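Local structure of structure-specific endonuclease subunit slx4 (Schizosaccharomyces pombe, 4ZDT) at residues I34-F39 and V64-S69; R10-V15 and K46-S51. The protein is the regulatory subunit of the slx1-slx4 structure-specific endonuclease, to which this C-terminal domain of Slx4 belongs, nicking duplex DNA close to junctions with single-stranded DNA. One frame throughout, in Å; residues are numbered along the deposited sequence.

Contact 1 (I34-F39 and V64-S69)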
loop_
_atom_site.group_PDB
_atom_site.type_symbol
_atom_site.label_atom_id
_atom_site.label_comp_id
_atom_site.label_asym_id
_atom_site.label_seq_id
_atom_site.Cartn_x
_atom_site.Cartn_y
_atom_site.Cartn_z
ATOM N N ILE B 34 1.304 12.103 -0.997
ATOM C CA ILE B 34 2.251 11.915 -2.086
ATOM C C ILE B 34 2.431 13.248 -2.822
ATOM O O ILE B 34 1.455 13.953 -3.040
ATOM C CB ILE B 34 1.676 10.795 -3.026
ATOM C CG1 ILE B 34 1.430 9.493 -2.228
ATOM C CG2 ILE B 34 2.503 10.565 -4.279
ATOM C CD1 ILE B 34 2.668 8.922 -1.560
ATOM N N ASP B 35 3.675 13.609 -3.157
ATOM C CA ASP B 35 3.948 14.766 -4.020
ATOM C C ASP B 35 3.798 14.300 -5.474
ATOM O O ASP B 35 4.614 13.521 -5.974
ATOM C CB ASP B 35 5.353 15.333 -3.755
ATOM C CG ASP B 35 5.708 16.523 -4.662
ATOM O OD1 ASP B 35 5.382 16.515 -5.873
ATOM O OD2 ASP B 35 6.354 17.466 -4.163
ATOM N N VAL B 36 2.748 14.770 -6.142
ATOM C CA VAL B 36 2.399 14.279 -7.485
ATOM C C VAL B 36 3.516 14.494 -8.504
ATOM O O VAL B 36 3.849 13.581 -9.260
ATOM C CB VAL B 36 1.076 14.867 -7.972
ATOM C CG1 VAL B 36 0.767 14.382 -9.363
ATOM C CG2 VAL B 36 -0.022 14.438 -7.053
ATOM N N GLU B 37 4.105 15.692 -8.498
ATOM C CA GLU B 37 5.229 15.998 -9.376
ATOM C C GLU B 37 6.438 15.103 -9.105
ATOM O O GLU B 37 7.048 14.595 -10.045
ATOM C CB GLU B 37 5.594 17.489 -9.307
ATOM C CG GLU B 37 4.628 18.366 -10.121
ATOM C CD GLU B 37 4.570 19.820 -9.659
ATOM O OE1 GLU B 37 5.588 20.342 -9.151
ATOM O OE2 GLU B 37 3.493 20.444 -9.812
ATOM N N GLU B 38 6.769 14.886 -7.831
ATOM C CA GLU B 38 7.862 13.971 -7.485
ATOM C C GLU B 38 7.554 12.531 -7.920
ATOM O O GLU B 38 8.432 11.848 -8.467
ATOM C CB GLU B 38 8.202 14.038 -5.989
ATOM C CG GLU B 38 9.003 15.293 -5.581
ATOM C CD GLU B 38 9.250 15.379 -4.072
ATOM O OE1 GLU B 38 9.168 14.338 -3.377
ATOM O OE2 GLU B 38 9.535 16.494 -3.582
ATOM N N PHE B 39 6.306 12.109 -7.701
ATOM C CA PHE B 39 5.787 10.773 -8.076
ATOM C C PHE B 39 5.896 10.542 -9.582
ATOM O O PHE B 39 6.339 9.462 -10.023
ATOM C CB PHE B 39 4.326 10.645 -7.608
ATOM C CG PHE B 39 3.702 9.248 -7.776
ATOM C CD1 PHE B 39 4.448 8.070 -7.552
ATOM C CD2 PHE B 39 2.351 9.125 -8.080
ATOM C CE1 PHE B 39 3.856 6.792 -7.680
ATOM C CE2 PHE B 39 1.739 7.853 -8.195
ATOM C CZ PHE B 39 2.506 6.684 -7.993
ATOM N N VAL B 64 -5.172 7.553 -2.681
ATOM C CA VAL B 64 -3.859 8.111 -2.400
ATOM C C VAL B 64 -4.013 9.622 -2.168
ATOM O O VAL B 64 -4.655 10.309 -2.974
ATOM C CB VAL B 64 -2.901 7.797 -3.561
ATOM C CG1 VAL B 64 -1.516 8.410 -3.331
ATOM C CG2 VAL B 64 -2.822 6.264 -3.770
ATOM N N LEU B 65 -3.430 10.128 -1.077
ATOM C CA LEU B 65 -3.503 11.544 -0.740
ATOM C C LEU B 65 -2.431 12.336 -1.479
ATOM O O LEU B 65 -1.277 11.907 -1.574
ATOM C CB LEU B 65 -3.310 11.765 0.777
ATOM C CG LEU B 65 -4.435 11.447 1.774
ATOM C CD1 LEU B 65 -4.823 9.998 1.744
ATOM C CD2 LEU B 65 -4.021 11.853 3.194
ATOM N N MET B 66 -2.817 13.506 -1.970
ATOM C CA MET B 66 -1.904 14.366 -2.691
ATOM C C MET B 66 -1.560 15.614 -1.879
ATOM O O MET B 66 -2.451 16.267 -1.325
ATOM C CB MET B 66 -2.515 14.731 -4.053
ATOM C CG MET B 66 -2.726 13.499 -4.947
ATOM S SD MET B 66 -3.496 13.869 -6.536
ATOM C CE MET B 66 -5.224 13.718 -6.108
ATOM N N LYS B 67 -0.269 15.932 -1.806
ATOM C CA LYS B 67 0.182 17.182 -1.185
ATOM C C LYS B 67 -0.399 18.364 -1.959
ATOM O O LYS B 67 -0.407 18.354 -3.189
ATOM C CB LYS B 67 1.707 17.264 -1.160
ATOM C CG LYS B 67 2.350 16.412 -0.073
ATOM C CD LYS B 67 3.866 16.609 -0.021
ATOM C CE LYS B 67 4.501 15.648 0.975
ATOM N NZ LYS B 67 5.997 15.653 0.899
ATOM N N GLY B 68 -0.906 19.363 -1.239
ATOM C CA GLY B 68 -1.574 20.507 -1.872
ATOM C C GLY B 68 -3.067 20.266 -2.054
ATOM O O GLY B 68 -3.823 21.195 -2.328
ATOM N N SER B 69 -3.491 19.034 -1.893
ATOM C CA SER B 69 -4.876 18.694 -2.055
ATOM C C SER B 69 -5.376 17.932 -0.854
ATOM O O SER B 69 -6.279 17.145 -0.989
ATOM C CB SER B 69 -5.063 17.848 -3.297
ATOM O OG SER B 69 -4.927 18.631 -4.435
#
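Ile34 meets the 64-69 tail through both of its backbone polar groups. Its N donates to Leu65 O at 2.7 Å, nearly straight (163° at the hydrogen). Its O accepts from Lys67 N at 2.9 Å and also takes a CA-H...O contact from Met66 CA. Both donors sit above the plane of the carbonyl they meet. The pair Ile34 and Met66 thus forms a single isolated beta bridge in the small, mainly helical C-terminal domain of Slx4. Ile34 CG1 presses on Val64 CG1 at 3.3 Å, tighter than normal carbon contact. Val64 CG1 lies anti to its own backbone N, and the two side chains cross obliquely. Val36 CG2 rests against Met66 CG and SD, both 3.6 Å away. Further out, Val36 and Val64 lean on helix 52-62. Asp35 is the N-cap of helix 36-45. Its OD1 accepts from Glu38 N at 2.9 Å, from above the carboxylate plane. The extended Lys67 chain runs past Asp35, with Lys67 CD 4.2 Å from Asp35 CB. A type II turn from Met66 to Ser69 then bends the tail, with Gly68 at positive phi.

Contact 2 (R10-V15 and K46-S51)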
loop_
_atom_site.group_PDB
_atom_site.type_symbol
_atom_site.label_atom_id
_atom_site.label_comp_id
_atom_site.label_asym_id
_atom_site.label_seq_id
_atom_site.Cartn_x
_atom_site.Cartn_y
_atom_site.Cartn_z
ATOM N N ARG B 10 -3.798 0.758 -13.997
ATOM C CA ARG B 10 -3.321 -0.523 -13.487
ATOM C C ARG B 10 -1.790 -0.582 -13.507
ATOM O O ARG B 10 -1.171 -1.070 -12.562
ATOM C CB ARG B 10 -3.929 -1.675 -14.301
ATOM C CG ARG B 10 -3.629 -3.080 -13.747
ATOM C CD ARG B 10 -4.286 -4.150 -14.624
ATOM N NE ARG B 10 -4.199 -5.501 -14.063
ATOM C CZ ARG B 10 -3.103 -6.258 -14.059
ATOM N NH1 ARG B 10 -1.953 -5.806 -14.557
ATOM N NH2 ARG B 10 -3.151 -7.475 -13.541
ATOM N N ALA B 11 -1.196 -0.052 -14.585
ATOM C CA ALA B 11 0.247 0.065 -14.710
ATOM C C ALA B 11 0.874 0.906 -13.593
ATOM O O ALA B 11 1.952 0.553 -13.091
ATOM C CB ALA B 11 0.629 0.629 -16.087
ATOM N N ILE B 12 0.213 1.998 -13.183
ATOM C CA ILE B 12 0.734 2.803 -12.065
ATOM C C ILE B 12 0.732 1.941 -10.785
ATOM O O ILE B 12 1.742 1.884 -10.064
ATOM C CB ILE B 12 -0.052 4.131 -11.840
ATOM C CG1 ILE B 12 -0.009 5.038 -13.095
ATOM C CG2 ILE B 12 0.490 4.900 -10.616
ATOM C CD1 ILE B 12 -1.125 6.115 -13.115
ATOM N N SER B 13 -0.389 1.253 -10.527
ATOM C CA SER B 13 -0.491 0.384 -9.356
ATOM C C SER B 13 0.598 -0.692 -9.374
ATOM O O SER B 13 1.226 -0.961 -8.336
ATOM C CB SER B 13 -1.879 -0.252 -9.251
ATOM O OG SER B 13 -2.893 0.756 -9.136
ATOM N N GLN B 14 0.817 -1.299 -10.546
ATOM C CA GLN B 14 1.833 -2.334 -10.689
ATOM C C GLN B 14 3.222 -1.821 -10.384
ATOM O O GLN B 14 3.995 -2.518 -9.729
ATOM C CB GLN B 14 1.784 -3.030 -12.061
ATOM C CG GLN B 14 0.515 -3.839 -12.293
ATOM C CD GLN B 14 0.299 -4.921 -11.247
ATOM O OE1 GLN B 14 1.131 -5.822 -11.082
ATOM N NE2 GLN B 14 -0.816 -4.845 -10.540
ATOM N N VAL B 15 3.549 -0.602 -10.810
ATOM C CA VAL B 15 4.858 -0.045 -10.494
ATOM C C VAL B 15 5.039 0.198 -8.984
ATOM O O VAL B 15 6.099 -0.120 -8.390
ATOM C CB VAL B 15 5.138 1.263 -11.271
ATOM C CG1 VAL B 15 6.424 1.861 -10.795
ATOM C CG2 VAL B 15 5.215 0.984 -12.799
ATOM N N LYS B 46 11.118 4.466 -13.261
ATOM C CA LYS B 46 10.728 3.050 -13.278
ATOM C C LYS B 46 10.191 2.620 -14.646
ATOM O O LYS B 46 9.419 1.663 -14.730
ATOM C CB LYS B 46 9.664 2.749 -12.210
ATOM C CG LYS B 46 9.931 3.268 -10.794
ATOM C CD LYS B 46 11.123 2.602 -10.162
ATOM C CE LYS B 46 11.268 3.014 -8.708
ATOM N NZ LYS B 46 11.766 4.399 -8.546
ATOM N N ASN B 47 10.585 3.331 -15.700
ATOM C CA ASN B 47 10.117 3.054 -17.060
ATOM C C ASN B 47 8.591 3.229 -17.213
ATOM O O ASN B 47 7.947 2.442 -17.911
ATOM C CB ASN B 47 10.505 1.621 -17.493
ATOM C CG ASN B 47 11.837 1.553 -18.223
ATOM O OD1 ASN B 47 12.458 2.575 -18.526
ATOM N ND2 ASN B 47 12.283 0.329 -18.519
ATOM N N LEU B 48 8.011 4.227 -16.546
ATOM C CA LEU B 48 6.566 4.493 -16.697
ATOM C C LEU B 48 6.263 5.972 -16.907
ATOM O O LEU B 48 6.326 6.761 -15.964
ATOM C CB LEU B 48 5.748 3.955 -15.504
ATOM C CG LEU B 48 4.214 4.059 -15.697
ATOM C CD1 LEU B 48 3.744 3.027 -16.688
ATOM C CD2 LEU B 48 3.444 3.898 -14.398
ATOM N N ASN B 49 5.917 6.339 -18.144
ATOM C CA ASN B 49 5.565 7.744 -18.475
ATOM C C ASN B 49 4.061 7.956 -18.417
ATOM O O ASN B 49 3.328 7.405 -19.250
ATOM C CB ASN B 49 6.047 8.127 -19.883
ATOM C CG ASN B 49 7.515 7.799 -20.118
ATOM O OD1 ASN B 49 7.870 7.089 -21.084
ATOM N ND2 ASN B 49 8.368 8.324 -19.262
ATOM N N VAL B 50 3.622 8.766 -17.453
ATOM C CA VAL B 50 2.215 9.134 -17.294
ATOM C C VAL B 50 2.080 10.612 -16.967
ATOM O O VAL B 50 2.997 11.226 -16.399
ATOM C CB VAL B 50 1.511 8.297 -16.204
ATOM C CG1 VAL B 50 1.484 6.827 -16.608
ATOM C CG2 VAL B 50 2.208 8.473 -14.834
ATOM N N SER B 51 0.924 11.167 -17.312
ATOM C CA SER B 51 0.625 12.576 -17.108
ATOM C C SER B 51 0.222 12.835 -15.675
ATOM O O SER B 51 -0.164 11.913 -14.952
ATOM C CB SER B 51 -0.542 12.978 -18.025
ATOM O OG SER B 51 -1.714 12.244 -17.664
#
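Helix 3-18 packs here against the loop that joins helix 36-45 to helix 52-62, in a compact helical domain whose family belongs to the helix-turn-helix clan. A Schellman motif ends helix 36-45 just before the loop residues that touch helix 3-18. Asn47 is its C-prime residue, with positive phi, and the chain leaves it in an extended form.

The contact between the segments is apolar. Leu48 is the central side chain of the contact. Its CG lies anti to the backbone N (chi1 -173°), which carries the side chain to the helix, and chi2 (73°) sets its two methyls on different partners. Leu48 CD2 sits over the backbone at Ile12 CA, 3.7 Å away, and also meets Val15 CG2 at 3.8 Å. The other branch, Leu48 CD1, touches Ala11 CB at 4.0 Å. The Ile12 and Leu48 side chains cross at about a right angle. Val15 splits its two methyls between partners. While CG2 goes to Leu48, Val15 CG1 packs on Lys46 CB at 3.6 Å and on Lys46 CG. An alanine in place of Val15 would lose both methyls and would probably loosen the packing of Leu48 and of the Lys46 stem on the helix. Val50 CG1 makes a looser contact with Ile12 CG1, 4.2 Å away.

Several polar groups bond outside these two segments. The Lys46 chain bends at chi2 and chi4, and its amine end makes a cation-pi contact with Trp42. On the far side of the helix, Ser13 OG bonds to Trp58 NE1 and to Cys45 O of the slx1 chain, and Gln14 NE2 bonds to Glu44 OE1 of slx1. Ser51 is the N-cap of helix 52-62, where its OG accepts from Leu54 N.

How the contacts relate
The segments of the two contacts alternate along the chain: 10-15, 34-39, 46-51, then 64-69. The centres of contact 1 and contact 2 lie about 15 Å apart, on opposite sides of the chain's centre. Helix 36-45 runs between them. Contact 1 holds its start and contact 2 follows its end. Helix 52-62 likewise begins after the loop of contact 2 and leads into the tail of contact 1. The contacts meet in the core, where Phe39 CZ packs on Ile12 CG2 at 3.8 Å. Together they join helix 3-18, both ends of helix 36-45 and the C-terminal tail into one small domain.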